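Local coordinates for protein beta subunit of photoactivated adenylyl cyclase (Beggiatoa sp. PS, PDB 5M2A) that probably converts ATP to cyclic AMP in response to blue light, which a flavin-binding BLUF domain senses for an adenylyl cyclase domain, at residues A[5-10]-A[53-58]. Residues are numbered along the deposited sequence; the frame is centred on the assembly and turned at random.
With FMN (flavin mononucleotide), chain F.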
loop_
_atom_site.group_PDB
_atom_site.type_symbol
_atom_site.label_atom_id
_atom_site.label_comp_id
_atom_site.label_asym_id
_atom_site.label_seq_id
_atom_site.Cartn_x
_atom_site.Cartn_y
_atom_site.Cartn_z
ATOM N N MET A 5 -21.302 27.954 3.817
ATOM C CA MET A 5 -20.370 27.556 4.862
ATOM C C MET A 5 -19.842 26.144 4.632
ATOM O O MET A 5 -20.486 25.304 3.999
ATOM C CB MET A 5 -21.028 27.629 6.242
ATOM C CG MET A 5 -21.402 29.023 6.701
ATOM S SD MET A 5 -21.998 28.980 8.401
ATOM C CE MET A 5 -23.484 27.998 8.204
ATOM N N LYS A 6 -18.654 25.889 5.177
ATOM C CA LYS A 6 -18.034 24.574 5.114
ATOM C C LYS A 6 -17.495 24.204 6.489
ATOM O O LYS A 6 -17.378 25.045 7.383
ATOM C CB LYS A 6 -16.899 24.531 4.085
ATOM C CG LYS A 6 -15.704 25.368 4.490
ATOM C CD LYS A 6 -14.671 25.449 3.388
ATOM C CE LYS A 6 -14.036 24.102 3.118
ATOM N NZ LYS A 6 -13.073 24.189 1.991
ATOM N N ARG A 7 -17.162 22.926 6.647
ATOM C CA ARG A 7 -16.588 22.427 7.887
ATOM C C ARG A 7 -15.489 21.439 7.540
ATOM O O ARG A 7 -15.704 20.518 6.746
ATOM C CB ARG A 7 -17.655 21.775 8.769
ATOM C CG ARG A 7 -17.130 21.148 10.049
ATOM C CD ARG A 7 -18.263 20.895 11.033
ATOM N NE ARG A 7 -19.379 20.188 10.414
ATOM C CZ ARG A 7 -20.592 20.703 10.240
ATOM N NH1 ARG A 7 -20.859 21.934 10.650
ATOM N NH2 ARG A 7 -21.542 19.980 9.662
ATOM N N LEU A 8 -14.313 21.638 8.124
ATOM C CA LEU A 8 -13.193 20.738 7.912
ATOM C C LEU A 8 -12.697 20.192 9.244
ATOM O O LEU A 8 -12.817 20.827 10.294
ATOM C CB LEU A 8 -12.052 21.426 7.147
ATOM C CG LEU A 8 -11.264 22.615 7.703
ATOM C CD1 LEU A 8 -10.179 22.172 8.678
ATOM C CD2 LEU A 8 -10.646 23.403 6.556
ATOM N N VAL A 9 -12.124 18.994 9.187
ATOM C CA VAL A 9 -11.561 18.349 10.361
ATOM C C VAL A 9 -10.189 17.844 9.969
ATOM O O VAL A 9 -10.024 17.299 8.873
ATOM C CB VAL A 9 -12.442 17.189 10.860
ATOM C CG1 VAL A 9 -11.883 16.614 12.155
ATOM C CG2 VAL A 9 -13.880 17.645 11.051
ATOM N N TYR A 10 -9.206 18.050 10.839
ATOM C CA TYR A 10 -7.854 17.600 10.559
ATOM C C TYR A 10 -7.214 17.101 11.841
ATOM O O TYR A 10 -7.649 17.424 12.950
ATOM C CB TYR A 10 -6.994 18.714 9.922
ATOM C CG TYR A 10 -6.537 19.802 10.867
ATOM C CD1 TYR A 10 -5.415 19.633 11.674
ATOM C CD2 TYR A 10 -7.221 21.008 10.944
ATOM C CE1 TYR A 10 -4.999 20.630 12.543
ATOM C CE2 TYR A 10 -6.810 22.009 11.805
ATOM C CZ TYR A 10 -5.699 21.816 12.604
ATOM O OH TYR A 10 -5.286 22.808 13.466
ATOM N N ILE A 53 -11.662 20.963 14.505
ATOM C CA ILE A 53 -12.812 21.140 13.632
ATOM C C ILE A 53 -13.001 22.637 13.448
ATOM O O ILE A 53 -13.046 23.379 14.433
ATOM C CB ILE A 53 -14.079 20.499 14.229
ATOM C CG1 ILE A 53 -13.828 19.030 14.581
ATOM C CG2 ILE A 53 -15.249 20.631 13.259
ATOM C CD1 ILE A 53 -14.997 18.349 15.300
ATOM N N LEU A 54 -13.080 23.078 12.193
ATOM C CA LEU A 54 -13.284 24.478 11.844
ATOM C C LEU A 54 -14.530 24.599 10.979
ATOM O O LEU A 54 -14.768 23.760 10.106
ATOM C CB LEU A 54 -12.070 25.040 11.085
ATOM C CG LEU A 54 -10.714 25.094 11.790
ATOM C CD1 LEU A 54 -9.623 25.527 10.818
ATOM C CD2 LEU A 54 -10.766 26.032 12.989
ATOM N N GLU A 55 -15.338 25.635 11.215
ATOM C CA GLU A 55 -16.515 25.841 10.388
ATOM C C GLU A 55 -16.776 27.332 10.213
ATOM O O GLU A 55 -16.453 28.145 11.082
ATOM C CB GLU A 55 -17.753 25.142 10.964
ATOM C CG GLU A 55 -17.879 25.247 12.465
ATOM C CD GLU A 55 -19.099 24.524 13.006
ATOM O OE1 GLU A 55 -19.465 24.771 14.175
ATOM O OE2 GLU A 55 -19.690 23.710 12.264
ATOM N N GLY A 56 -17.352 27.670 9.070
ATOM C CA GLY A 56 -17.604 29.055 8.712
ATOM C C GLY A 56 -17.696 29.173 7.206
ATOM O O GLY A 56 -17.597 28.187 6.479
ATOM N N GLU A 57 -17.886 30.410 6.746
ATOM C CA GLU A 57 -17.941 30.652 5.310
ATOM C C GLU A 57 -16.651 30.181 4.647
ATOM O O GLU A 57 -15.562 30.285 5.219
ATOM C CB GLU A 57 -18.203 32.131 5.020
ATOM C CG GLU A 57 -19.686 32.459 4.936
ATOM C CD GLU A 57 -19.962 33.946 4.898
ATOM O OE1 GLU A 57 -19.021 34.734 5.138
ATOM O OE2 GLU A 57 -21.121 34.330 4.631
ATOM N N ASN A 58 -16.793 29.639 3.436
ATOM C CA ASN A 58 -15.713 28.872 2.822
ATOM C C ASN A 58 -14.434 29.688 2.687
ATOM O O ASN A 58 -13.341 29.191 2.979
ATOM C CB ASN A 58 -16.157 28.350 1.457
ATOM C CG ASN A 58 -17.497 27.647 1.513
ATOM O OD1 ASN A 58 -17.916 27.173 2.567
ATOM N ND2 ASN A 58 -18.178 27.580 0.376
HETATM N N1 FMN F . -5.497 30.630 14.527
HETATM C C2 FMN F . -6.783 31.108 14.364
HETATM O O2 FMN F . -6.968 32.288 14.084
HETATM N N3 FMN F . -7.867 30.264 14.497
HETATM C C4 FMN F . -7.665 28.934 14.803
HETATM O O4 FMN F . -8.626 28.177 14.928
HETATM C C4A FMN F . -6.378 28.450 14.970
HETATM N N5 FMN F . -6.198 27.123 15.277
HETATM C C5A FMN F . -4.930 26.630 15.445
HETATM C C6 FMN F . -4.764 25.290 15.752
HETATM C C7 FMN F . -3.489 24.775 15.925
HETATM C C7M FMN F . -3.336 23.323 16.260
HETATM C C8 FMN F . -2.379 25.608 15.792
HETATM C C8M FMN F . -0.996 25.065 15.976
HETATM C C9 FMN F . -2.548 26.955 15.481
HETATM C C9A FMN F . -3.827 27.468 15.305
HETATM N N10 FMN F . -4.002 28.802 14.995
HETATM C C10 FMN F . -5.283 29.299 14.831
HETATM C "C1'" FMN F . -2.794 29.691 14.873
HETATM C "C2'" FMN F . -2.535 30.215 13.466
HETATM O "O2'" FMN F . -1.727 29.295 12.771
HETATM C "C3'" FMN F . -1.811 31.550 13.570
HETATM O "O3'" FMN F . -0.735 31.417 14.476
HETATM C "C4'" FMN F . -2.761 32.632 14.072
HETATM O "O4'" FMN F . -3.855 32.744 13.190
HETATM C "C5'" FMN F . -2.064 33.984 14.172
HETATM O "O5'" FMN F . -1.596 34.348 12.893
HETATM P P FMN F . -1.038 35.829 12.613
HETATM O O1P FMN F . -2.222 36.746 12.419
HETATM O O2P FMN F . -0.221 36.290 13.801
HETATM O O3P FMN F . -0.180 35.810 11.368
#
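Arg7 lays its aliphatic CG and CD alongside Ile53 CG2, on one face of an antiparallel strand pair in the BLUF domain, in which the flavin lies between two helices on one face of the sheet. Strand 5-10 runs at 168° to strand 53-55, and four backbone hydrogen bonds tie Leu8 to Leu54 and Lys6 to Gly56. With CG anti to the backbone N (chi1 176°), a bend at chi3 brings Arg7 NH1 alongside the Glu55 carboxylate, 2.7 Å from Glu55 OE2. This salt bridge runs nearly in the guanidinium plane, although the carboxylate is rotated 66° from it. Glu83 forms a second salt bridge with Arg7 NE, and Met90 N is hydrogen-bonded to Glu55 OE2. Farther along the same face, Val9 CG2 meets Ile53 CG1 at 3.8 Å, and Leu115 of the second subunit packs on both residues. The face bearing Lys6, Leu8 and Leu54 is covered by helix 58-69 and looks onto the flavin: Leu8 CD1 and Leu54 CD1 touch side by side at 4.0 Å, Leu8 packing on Val61 and Tyr65, Leu54 on Ile68. Leu54 CD2 approaches FMN O4 at 3.6 Å, and Tyr10 OH, hydrogen-bonded to Gln52, sits 3.4 Å from FMN C6. The chain turns a corner at Gly56, Glu57 is the N-cap of helix 58-69, and Lys6, whose NZ pairs with Asp62, passes its CD 3.6 Å from Asn58 CA.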